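Local coordinates for hydroquinone dioxygenase large subunit (Pseudomonas sp., PDB 4ZXA), which probably catalyses, as the large subunit of a two-subunit iron(II)-dependent hydroquinone 1,2-dioxygenase, the oxygen-dependent ring opening of hydroquinone, at residues M70-F78 against T122-I132; L39-I48 against H59-L67. One frame throughout, in Å; residues are numbered along the deposited sequence.

In the fold
Contact 1 packs the C-terminal half of helix 63-75 and the turn after it against helix 122-136. Contact 2 lies where the same helix begins, at the end of the hairpin of strands 45-52 and 55-62. Their centres are about 16 Å apart, and Ile132 of contact 1 touches Leu39 of contact 2. Contact 1 is partly buried though nearer the centre of the chain; contact 2 is mostly buried but farther out. Contact 1 is held by thioethers, aromatic rings and aliphatic groups, and its Trp76 reaches the ligand pocket. Contact 2 adds backbone hydrogen bonds between strands and an arginine that grips a backbone carbonyl, and its turn meets a second copy of this subunit.

Contact 1 of 2, residues M70-F78 against T122-I132. With H8N (4-hydroxybenzonitrile), chain J.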
loop_
_atom_site.group_PDB
_atom_site.type_symbol
_atom_site.label_atom_id
_atom_site.label_comp_id
_atom_site.label_asym_id
_atom_site.label_seq_id
_atom_site.Cartn_x
_atom_site.Cartn_y
_atom_site.Cartn_z
ATOM N N MET E 70 9.750 -9.864 0.795
ATOM C CA MET E 70 10.421 -11.110 1.160
ATOM C C MET E 70 11.632 -11.294 0.281
ATOM O O MET E 70 12.661 -11.828 0.717
ATOM C CB MET E 70 9.496 -12.330 1.030
ATOM C CG MET E 70 10.217 -13.655 1.295
ATOM S SD MET E 70 9.103 -15.053 1.543
ATOM C CE MET E 70 8.383 -14.594 3.135
ATOM N N MET E 71 11.506 -10.835 -0.960
ATOM C CA MET E 71 12.630 -10.874 -1.891
ATOM C C MET E 71 13.803 -10.098 -1.331
ATOM O O MET E 71 14.935 -10.544 -1.451
ATOM C CB MET E 71 12.257 -10.297 -3.246
ATOM C CG MET E 71 13.400 -10.326 -4.229
ATOM S SD MET E 71 13.675 -11.948 -4.936
ATOM C CE MET E 71 15.273 -12.398 -4.248
ATOM N N ARG E 72 13.543 -8.940 -0.720
ATOM C CA ARG E 72 14.638 -8.172 -0.141
ATOM C C ARG E 72 15.199 -8.921 1.059
ATOM O O ARG E 72 16.414 -9.064 1.185
ATOM C CB ARG E 72 14.231 -6.728 0.235
ATOM C CG ARG E 72 13.813 -5.827 -0.961
ATOM C CD ARG E 72 14.770 -5.995 -2.121
ATOM N NE ARG E 72 14.478 -5.163 -3.286
ATOM C CZ ARG E 72 13.460 -5.366 -4.122
ATOM N NH1 ARG E 72 12.585 -6.344 -3.900
ATOM N NH2 ARG E 72 13.302 -4.575 -5.173
ATOM N N ASP E 73 14.313 -9.422 1.922
ATOM C CA ASP E 73 14.761 -10.094 3.143
ATOM C C ASP E 73 15.669 -11.275 2.820
ATOM O O ASP E 73 16.639 -11.538 3.532
ATOM C CB ASP E 73 13.585 -10.565 4.004
ATOM C CG ASP E 73 13.807 -10.314 5.490
ATOM O OD1 ASP E 73 14.896 -9.824 5.888
ATOM O OD2 ASP E 73 12.878 -10.606 6.272
ATOM N N VAL E 74 15.352 -11.978 1.738
ATOM C CA VAL E 74 16.122 -13.152 1.357
ATOM C C VAL E 74 17.446 -12.751 0.738
ATOM O O VAL E 74 18.480 -13.353 1.037
ATOM C CB VAL E 74 15.358 -14.058 0.379
ATOM C CG1 VAL E 74 16.332 -14.898 -0.430
ATOM C CG2 VAL E 74 14.387 -14.927 1.138
ATOM N N ALA E 75 17.407 -11.731 -0.115
ATOM C CA ALA E 75 18.590 -11.296 -0.835
ATOM C C ALA E 75 19.585 -10.656 0.123
ATOM O O ALA E 75 20.795 -10.719 -0.101
ATOM C CB ALA E 75 18.219 -10.323 -1.951
ATOM N N TRP E 76 19.070 -10.030 1.179
ATOM C CA TRP E 76 19.908 -9.300 2.133
ATOM C C TRP E 76 20.358 -10.179 3.294
ATOM O O TRP E 76 21.077 -9.729 4.174
ATOM C CB TRP E 76 19.164 -8.083 2.700
ATOM C CG TRP E 76 18.712 -7.095 1.677
ATOM C CD1 TRP E 76 19.097 -7.033 0.370
ATOM C CD2 TRP E 76 17.762 -6.037 1.871
ATOM N NE1 TRP E 76 18.451 -5.996 -0.258
ATOM C CE2 TRP E 76 17.623 -5.373 0.637
ATOM C CE3 TRP E 76 17.013 -5.592 2.960
ATOM C CZ2 TRP E 76 16.783 -4.279 0.471
ATOM C CZ3 TRP E 76 16.174 -4.519 2.797
ATOM C CH2 TRP E 76 16.061 -3.871 1.560
ATOM N N GLY E 77 19.914 -11.429 3.320
ATOM C CA GLY E 77 20.253 -12.308 4.427
ATOM C C GLY E 77 19.680 -11.781 5.723
ATOM O O GLY E 77 20.275 -11.932 6.794
ATOM N N PHE E 78 18.509 -11.158 5.615
ATOM C CA PHE E 78 17.795 -10.587 6.758
ATOM C C PHE E 78 18.407 -9.295 7.283
ATOM O O PHE E 78 17.986 -8.771 8.311
ATOM C CB PHE E 78 17.559 -11.638 7.851
ATOM C CG PHE E 78 16.743 -12.804 7.369
ATOM C CD1 PHE E 78 15.362 -12.678 7.215
ATOM C CD2 PHE E 78 17.348 -14.000 7.019
ATOM C CE1 PHE E 78 14.585 -13.743 6.743
ATOM C CE2 PHE E 78 16.592 -15.065 6.550
ATOM C CZ PHE E 78 15.201 -14.940 6.409
ATOM N N THR E 122 18.719 -19.286 11.334
ATOM C CA THR E 122 18.699 -18.629 10.035
ATOM C C THR E 122 18.465 -19.561 8.833
ATOM O O THR E 122 17.628 -19.276 7.975
ATOM C CB THR E 122 19.956 -17.790 9.837
ATOM O OG1 THR E 122 20.012 -16.805 10.874
ATOM C CG2 THR E 122 19.932 -17.098 8.486
ATOM N N PRO E 123 19.185 -20.684 8.769
ATOM C CA PRO E 123 19.035 -21.508 7.562
ATOM C C PRO E 123 17.624 -22.056 7.350
ATOM O O PRO E 123 17.216 -22.215 6.194
ATOM C CB PRO E 123 20.036 -22.655 7.779
ATOM C CG PRO E 123 20.997 -22.138 8.796
ATOM C CD PRO E 123 20.205 -21.217 9.687
ATOM N N LEU E 124 16.893 -22.337 8.428
ATOM C CA LEU E 124 15.526 -22.846 8.306
ATOM C C LEU E 124 14.561 -21.789 7.738
ATOM O O LEU E 124 13.869 -22.032 6.737
ATOM C CB LEU E 124 15.017 -23.383 9.653
ATOM C CG LEU E 124 13.549 -23.820 9.686
ATOM C CD1 LEU E 124 13.276 -24.911 8.652
ATOM C CD2 LEU E 124 13.122 -24.265 11.082
ATOM N N ILE E 125 14.521 -20.614 8.363
ATOM C CA ILE E 125 13.656 -19.543 7.883
ATOM C C ILE E 125 14.064 -19.102 6.481
ATOM O O ILE E 125 13.205 -18.755 5.661
ATOM C CB ILE E 125 13.635 -18.327 8.828
ATOM C CG1 ILE E 125 12.711 -17.243 8.264
ATOM C CG2 ILE E 125 15.033 -17.786 9.043
ATOM C CD1 ILE E 125 12.211 -16.282 9.298
ATOM N N MET E 126 15.367 -19.128 6.205
ATOM C CA MET E 126 15.853 -18.769 4.872
ATOM C C MET E 126 15.385 -19.775 3.826
ATOM O O MET E 126 15.000 -19.400 2.725
ATOM C CB MET E 126 17.389 -18.633 4.846
ATOM C CG MET E 126 17.979 -18.498 3.463
ATOM S SD MET E 126 17.561 -16.930 2.651
ATOM C CE MET E 126 18.508 -15.800 3.683
ATOM N N ALA E 127 15.415 -21.054 4.180
ATOM C CA ALA E 127 14.992 -22.109 3.264
ATOM C C ALA E 127 13.499 -21.995 3.002
ATOM O O ALA E 127 13.047 -22.072 1.855
ATOM C CB ALA E 127 15.335 -23.475 3.831
ATOM N N THR E 128 12.738 -21.800 4.073
ATOM C CA THR E 128 11.307 -21.579 3.945
ATOM C C THR E 128 11.016 -20.377 3.054
ATOM O O THR E 128 10.190 -20.462 2.142
ATOM C CB THR E 128 10.641 -21.369 5.316
ATOM O OG1 THR E 128 11.008 -22.441 6.190
ATOM C CG2 THR E 128 9.126 -21.312 5.174
ATOM N N PHE E 129 11.694 -19.259 3.306
ATOM C CA PHE E 129 11.467 -18.053 2.499
ATOM C C PHE E 129 11.797 -18.240 1.011
ATOM O O PHE E 129 11.033 -17.818 0.144
ATOM C CB PHE E 129 12.217 -16.840 3.072
ATOM C CG PHE E 129 11.501 -16.154 4.202
ATOM C CD1 PHE E 129 10.517 -16.818 4.934
ATOM C CD2 PHE E 129 11.797 -14.838 4.523
ATOM C CE1 PHE E 129 9.853 -16.180 5.976
ATOM C CE2 PHE E 129 11.144 -14.186 5.559
ATOM C CZ PHE E 129 10.174 -14.857 6.292
ATOM N N LYS E 130 12.931 -18.863 0.709
ATOM C CA LYS E 130 13.290 -19.100 -0.692
ATOM C C LYS E 130 12.230 -19.954 -1.350
ATOM O O LYS E 130 11.885 -19.751 -2.508
ATOM C CB LYS E 130 14.650 -19.784 -0.796
ATOM C CG LYS E 130 15.820 -18.887 -0.393
ATOM C CD LYS E 130 17.145 -19.435 -0.890
ATOM C CE LYS E 130 18.272 -18.461 -0.604
ATOM N NZ LYS E 130 19.521 -18.774 -1.365
ATOM N N ALA E 131 11.701 -20.909 -0.587
ATOM C CA ALA E 131 10.694 -21.822 -1.098
ATOM C C ALA E 131 9.384 -21.084 -1.355
ATOM O O ALA E 131 8.657 -21.395 -2.316
ATOM C CB ALA E 131 10.483 -22.996 -0.127
ATOM N N ILE E 132 9.080 -20.103 -0.509
ATOM C CA ILE E 132 7.880 -19.295 -0.706
ATOM C C ILE E 132 7.990 -18.439 -1.979
ATOM O O ILE E 132 7.079 -18.437 -2.811
ATOM C CB ILE E 132 7.548 -18.433 0.535
ATOM C CG1 ILE E 132 7.138 -19.327 1.709
ATOM C CG2 ILE E 132 6.425 -17.441 0.222
ATOM C CD1 ILE E 132 7.103 -18.614 3.028
HETATM N NAA H8N J . 17.971 0.808 5.254
HETATM C CAC H8N J . 18.070 0.672 4.123
HETATM C CAI H8N J . 18.213 0.537 2.643
HETATM C CAF H8N J . 18.415 1.689 1.894
HETATM C CAD H8N J . 18.550 1.606 0.511
HETATM C CAH H8N J . 18.476 0.353 -0.078
HETATM O OAB H8N J . 18.595 0.260 -1.438
HETATM C CAE H8N J . 18.273 -0.801 0.670
HETATM C CAG H8N J . 18.144 -0.708 2.047
#
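Met70 sets its methyl group squarely over one face of the Phe129 ring. The two belong to a helix pair, 70-75 and 122-132, whose axes approach to 9.9 Å with N-to-C directions 138° apart.

Two methionines meet aromatic rings. Met70 CE lies 3.4 Å from the centroid of the Phe129 ring, almost on the ring normal, as a CH-pi contact. The bend at chi3 (-69°) folds this methyl back over the ring. Met70 SD, over the same face, makes the Met-aromatic contact and also touches Ile132 CG2. Ile125 CG1 covers the opposite face of Phe129 near its rim, so the ring is held between the two. Met126 makes a second Met-aromatic contact, with its sulfur oblique to Phe78. Met126 CE reaches Phe78 CE2 at 3.5 Å.

The two phenylalanines meet obliquely, with planes at 52°. Phe129 CE2 lies at the edge of the Phe78 ring, 3.7 Å from Phe78 CE1. Ile125 touches Phe78 CZ with both CG1 and CG2.

Aliphatic packing fills the middle. Val74 divides its branches: CG2 meets Phe129 CB at 3.5 Å, while CG1 meets Met126 SD and Lys130 CG.

Polar groups play little part across the helices. Asp73 OD2 is near the Phe129 edge but is hydrogen-bonded to Thr91. Gly77, with positive phi, ends the first helix in a Schellman motif. Just before it, Trp76 turns from the pair toward the ligand pocket, where its CZ2 is 3.8 Å from CAE of 4-hydroxybenzonitrile.

Contact 2 of 2, residues L39-I48 against H59-L67; sequences LSRDEYFARI and HLIPADIFL
Ala46 presses its CB onto one face of the Phe66 ring, and this is the tight side of the contact. Ala46 CB is 3.3 Å from Phe66 CG and lies toward the rim of the face. Phe66 CG is anti to its own backbone N (chi1 -172°), which turns the ring toward Ala46. Leu39 CD2 comes to the edge of the ring, and Ile48 CD1 approaches it obliquely. Trp136 of helix 122-136 packs on Leu39 and Ala46, and Phe85 meets Phe66 edge-to-face.

The strands form an antiparallel beta hairpin, 45-52 and 55-62, that leads straight into helix 63-75. Ala46 and Ile61 form a hydrogen-bonded pair: Ala46 N donates to Ile61 O at 2.7 Å, and Ile61 N returns a nearly straight bond to Ala46 O. In the next hydrogen-bonded pair, the bond from His59 N to Ile48 O is weak. Pro62 sits at the N-cap position. Ala63 N then donates to Tyr44 O at 2.8 Å, tying the first helical turn to the loop.

In that loop Asp42 OD1 accepts from Tyr44 N, an Asx turn, and also from Phe45 N, which makes it an Asx motif. Arg41 NE and NH2 grip Asp42 O side-on. Ala63 CB lies over one face of this guanidinium, 3.6 Å from Arg41 NH2. A leucine in place of Arg41 would probably leave Asp42 O without both side-chain donors and Ala63 without its flat cover.

The other face is thinner, and its side-chain contacts are aliphatic. Leu60 CG packs on Phe45 CB at 3.8 Å, and Leu60 CD1 touches CB and CG of the extended Arg47, which is exposed to solvent. Here Thr308 of a second copy of this subunit packs on Phe45, and Arg286 of that second subunit on Leu60.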
loop_
_atom_site.group_PDB
_atom_site.type_symbol
_atom_site.label_atom_id
_atom_site.label_comp_id
_atom_site.label_asym_id
_atom_site.label_seq_id
_atom_site.Cartn_x
_atom_site.Cartn_y
_atom_site.Cartn_z
ATOM N N LEU E 39 1.828 -19.565 6.464
ATOM C CA LEU E 39 1.877 -18.669 5.324
ATOM C C LEU E 39 1.185 -19.259 4.082
ATOM O O LEU E 39 1.594 -20.313 3.573
ATOM C CB LEU E 39 3.333 -18.317 5.010
ATOM C CG LEU E 39 4.053 -17.703 6.210
ATOM C CD1 LEU E 39 4.794 -18.760 7.001
ATOM C CD2 LEU E 39 5.005 -16.605 5.739
ATOM N N SER E 40 0.145 -18.576 3.599
ATOM C CA SER E 40 -0.520 -18.980 2.364
ATOM C C SER E 40 -0.801 -17.761 1.509
ATOM O O SER E 40 -0.781 -16.640 2.007
ATOM C CB SER E 40 -1.839 -19.674 2.672
ATOM O OG SER E 40 -2.781 -18.738 3.157
ATOM N N ARG E 41 -1.084 -17.979 0.232
ATOM C CA ARG E 41 -1.445 -16.888 -0.657
ATOM C C ARG E 41 -2.584 -17.296 -1.577
ATOM O O ARG E 41 -2.741 -18.465 -1.905
ATOM C CB ARG E 41 -0.236 -16.438 -1.479
ATOM C CG ARG E 41 -0.014 -17.233 -2.747
ATOM C CD ARG E 41 0.627 -16.387 -3.828
ATOM N NE ARG E 41 -0.339 -15.522 -4.494
ATOM C CZ ARG E 41 -0.055 -14.736 -5.526
ATOM N NH1 ARG E 41 1.170 -14.699 -6.018
ATOM N NH2 ARG E 41 -1.000 -13.985 -6.065
ATOM N N ASP E 42 -3.381 -16.319 -1.988
ATOM C CA ASP E 42 -4.422 -16.557 -2.971
ATOM C C ASP E 42 -4.177 -15.687 -4.195
ATOM O O ASP E 42 -3.042 -15.355 -4.508
ATOM C CB ASP E 42 -5.813 -16.305 -2.385
ATOM C CG ASP E 42 -5.960 -14.921 -1.811
ATOM O OD1 ASP E 42 -5.196 -14.028 -2.214
ATOM O OD2 ASP E 42 -6.843 -14.726 -0.958
ATOM N N GLU E 43 -5.245 -15.324 -4.889
ATOM C CA GLU E 43 -5.123 -14.568 -6.126
ATOM C C GLU E 43 -4.673 -13.124 -5.901
ATOM O O GLU E 43 -4.118 -12.498 -6.797
ATOM C CB GLU E 43 -6.439 -14.607 -6.902
ATOM C CG GLU E 43 -6.795 -15.978 -7.451
ATOM C CD GLU E 43 -7.583 -16.824 -6.470
ATOM O OE1 GLU E 43 -7.703 -16.425 -5.298
ATOM O OE2 GLU E 43 -8.081 -17.892 -6.870
ATOM N N TYR E 44 -4.912 -12.602 -4.705
ATOM C CA TYR E 44 -4.556 -11.217 -4.399
ATOM C C TYR E 44 -3.654 -11.026 -3.171
ATOM O O TYR E 44 -2.881 -10.070 -3.119
ATOM C CB TYR E 44 -5.821 -10.376 -4.194
ATOM C CG TYR E 44 -6.459 -9.847 -5.460
ATOM C CD1 TYR E 44 -7.752 -10.214 -5.816
ATOM C CD2 TYR E 44 -5.776 -8.978 -6.292
ATOM C CE1 TYR E 44 -8.341 -9.723 -6.955
ATOM C CE2 TYR E 44 -6.359 -8.482 -7.438
ATOM C CZ TYR E 44 -7.643 -8.857 -7.770
ATOM O OH TYR E 44 -8.228 -8.366 -8.922
ATOM N N PHE E 45 -3.758 -11.906 -2.177
ATOM C CA PHE E 45 -3.086 -11.659 -0.906
ATOM C C PHE E 45 -2.203 -12.787 -0.394
ATOM O O PHE E 45 -2.541 -13.966 -0.493
ATOM C CB PHE E 45 -4.100 -11.316 0.184
ATOM C CG PHE E 45 -5.173 -10.365 -0.258
ATOM C CD1 PHE E 45 -4.888 -9.024 -0.469
ATOM C CD2 PHE E 45 -6.475 -10.807 -0.452
ATOM C CE1 PHE E 45 -5.872 -8.137 -0.882
ATOM C CE2 PHE E 45 -7.472 -9.924 -0.858
ATOM C CZ PHE E 45 -7.171 -8.587 -1.077
ATOM N N ALA E 46 -1.066 -12.404 0.175
ATOM C CA ALA E 46 -0.372 -13.270 1.111
ATOM C C ALA E 46 -1.132 -13.196 2.429
ATOM O O ALA E 46 -1.642 -12.136 2.813
ATOM C CB ALA E 46 1.066 -12.816 1.303
ATOM N N ARG E 47 -1.215 -14.321 3.123
ATOM C CA ARG E 47 -1.919 -14.362 4.383
ATOM C C ARG E 47 -1.080 -15.048 5.436
ATOM O O ARG E 47 -0.572 -16.139 5.211
ATOM C CB ARG E 47 -3.238 -15.095 4.212
ATOM C CG ARG E 47 -3.970 -15.316 5.528
ATOM C CD ARG E 47 -5.199 -16.144 5.300
ATOM N NE ARG E 47 -5.974 -16.295 6.514
ATOM C CZ ARG E 47 -6.761 -17.337 6.754
ATOM N NH1 ARG E 47 -6.853 -18.308 5.853
ATOM N NH2 ARG E 47 -7.443 -17.412 7.893
ATOM N N ILE E 48 -0.947 -14.407 6.593
ATOM C CA ILE E 48 -0.139 -14.936 7.680
ATOM C C ILE E 48 -1.029 -15.187 8.864
ATOM O O ILE E 48 -1.760 -14.296 9.269
ATOM C CB ILE E 48 0.941 -13.924 8.124
ATOM C CG1 ILE E 48 1.753 -13.458 6.920
ATOM C CG2 ILE E 48 1.863 -14.537 9.191
ATOM C CD1 ILE E 48 2.448 -14.605 6.245
ATOM N N HIS E 59 -3.662 -11.946 8.996
ATOM C CA HIS E 59 -3.341 -10.669 8.398
ATOM C C HIS E 59 -3.063 -10.804 6.895
ATOM O O HIS E 59 -2.355 -11.711 6.452
ATOM C CB HIS E 59 -2.167 -10.035 9.136
ATOM C CG HIS E 59 -1.744 -8.722 8.568
ATOM N ND1 HIS E 59 -2.479 -7.571 8.735
ATOM C CD2 HIS E 59 -0.664 -8.378 7.826
ATOM C CE1 HIS E 59 -1.869 -6.570 8.132
ATOM N NE2 HIS E 59 -0.764 -7.031 7.575
ATOM N N LEU E 60 -3.643 -9.907 6.111
ATOM C CA LEU E 60 -3.469 -9.952 4.671
ATOM C C LEU E 60 -2.472 -8.898 4.207
ATOM O O LEU E 60 -2.456 -7.772 4.707
ATOM C CB LEU E 60 -4.805 -9.736 3.954
ATOM C CG LEU E 60 -5.744 -10.900 3.620
ATOM C CD1 LEU E 60 -5.273 -12.235 4.195
ATOM C CD2 LEU E 60 -7.157 -10.565 4.073
ATOM N N ILE E 61 -1.641 -9.283 3.248
ATOM C CA ILE E 61 -0.777 -8.353 2.553
ATOM C C ILE E 61 -0.879 -8.634 1.054
ATOM O O ILE E 61 -0.727 -9.777 0.628
ATOM C CB ILE E 61 0.681 -8.497 3.018
ATOM C CG1 ILE E 61 0.770 -8.327 4.535
ATOM C CG2 ILE E 61 1.571 -7.509 2.305
ATOM C CD1 ILE E 61 2.136 -8.665 5.102
ATOM N N PRO E 62 -1.151 -7.595 0.252
ATOM C CA PRO E 62 -1.201 -7.722 -1.216
ATOM C C PRO E 62 0.042 -8.459 -1.726
ATOM O O PRO E 62 1.150 -8.141 -1.293
ATOM C CB PRO E 62 -1.166 -6.271 -1.698
ATOM C CG PRO E 62 -1.752 -5.487 -0.543
ATOM C CD PRO E 62 -1.291 -6.200 0.703
ATOM N N ALA E 63 -0.151 -9.411 -2.637
ATOM C CA ALA E 63 0.883 -10.368 -3.015
ATOM C C ALA E 63 2.121 -9.723 -3.609
ATOM O O ALA E 63 3.239 -10.203 -3.391
ATOM C CB ALA E 63 0.316 -11.411 -3.981
ATOM N N ASP E 64 1.939 -8.656 -4.379
ATOM C CA ASP E 64 3.110 -7.983 -4.925
ATOM C C ASP E 64 3.925 -7.313 -3.812
ATOM O O ASP E 64 5.134 -7.487 -3.749
ATOM C CB ASP E 64 2.767 -7.010 -6.061
ATOM C CG ASP E 64 1.767 -5.941 -5.649
ATOM O OD1 ASP E 64 1.135 -6.077 -4.577
ATOM O OD2 ASP E 64 1.606 -4.962 -6.425
ATOM N N ILE E 65 3.262 -6.583 -2.921
ATOM C CA ILE E 65 3.937 -5.967 -1.780
ATOM C C ILE E 65 4.691 -7.020 -0.964
ATOM O O ILE E 65 5.883 -6.846 -0.651
ATOM C CB ILE E 65 2.940 -5.151 -0.914
ATOM C CG1 ILE E 65 2.400 -3.980 -1.743
ATOM C CG2 ILE E 65 3.577 -4.649 0.357
ATOM C CD1 ILE E 65 1.415 -3.118 -1.007
ATOM N N PHE E 66 4.006 -8.125 -0.671
ATOM C CA PHE E 66 4.597 -9.217 0.095
ATOM C C PHE E 66 5.835 -9.796 -0.565
ATOM O O PHE E 66 6.859 -9.976 0.094
ATOM C CB PHE E 66 3.597 -10.347 0.314
ATOM C CG PHE E 66 4.093 -11.411 1.243
ATOM C CD1 PHE E 66 4.752 -12.527 0.754
ATOM C CD2 PHE E 66 3.902 -11.292 2.611
ATOM C CE1 PHE E 66 5.218 -13.523 1.619
ATOM C CE2 PHE E 66 4.360 -12.285 3.490
ATOM C CZ PHE E 66 5.014 -13.400 2.991
ATOM N N LEU E 67 5.736 -10.104 -1.855
ATOM C CA LEU E 67 6.860 -10.699 -2.577
ATOM C C LEU E 67 8.067 -9.771 -2.686
ATOM O O LEU E 67 9.197 -10.223 -2.503
ATOM C CB LEU E 67 6.446 -11.192 -3.964
ATOM C CG LEU E 67 5.481 -12.374 -3.890
ATOM C CD1 LEU E 67 4.826 -12.591 -5.233
ATOM C CD2 LEU E 67 6.214 -13.632 -3.399
#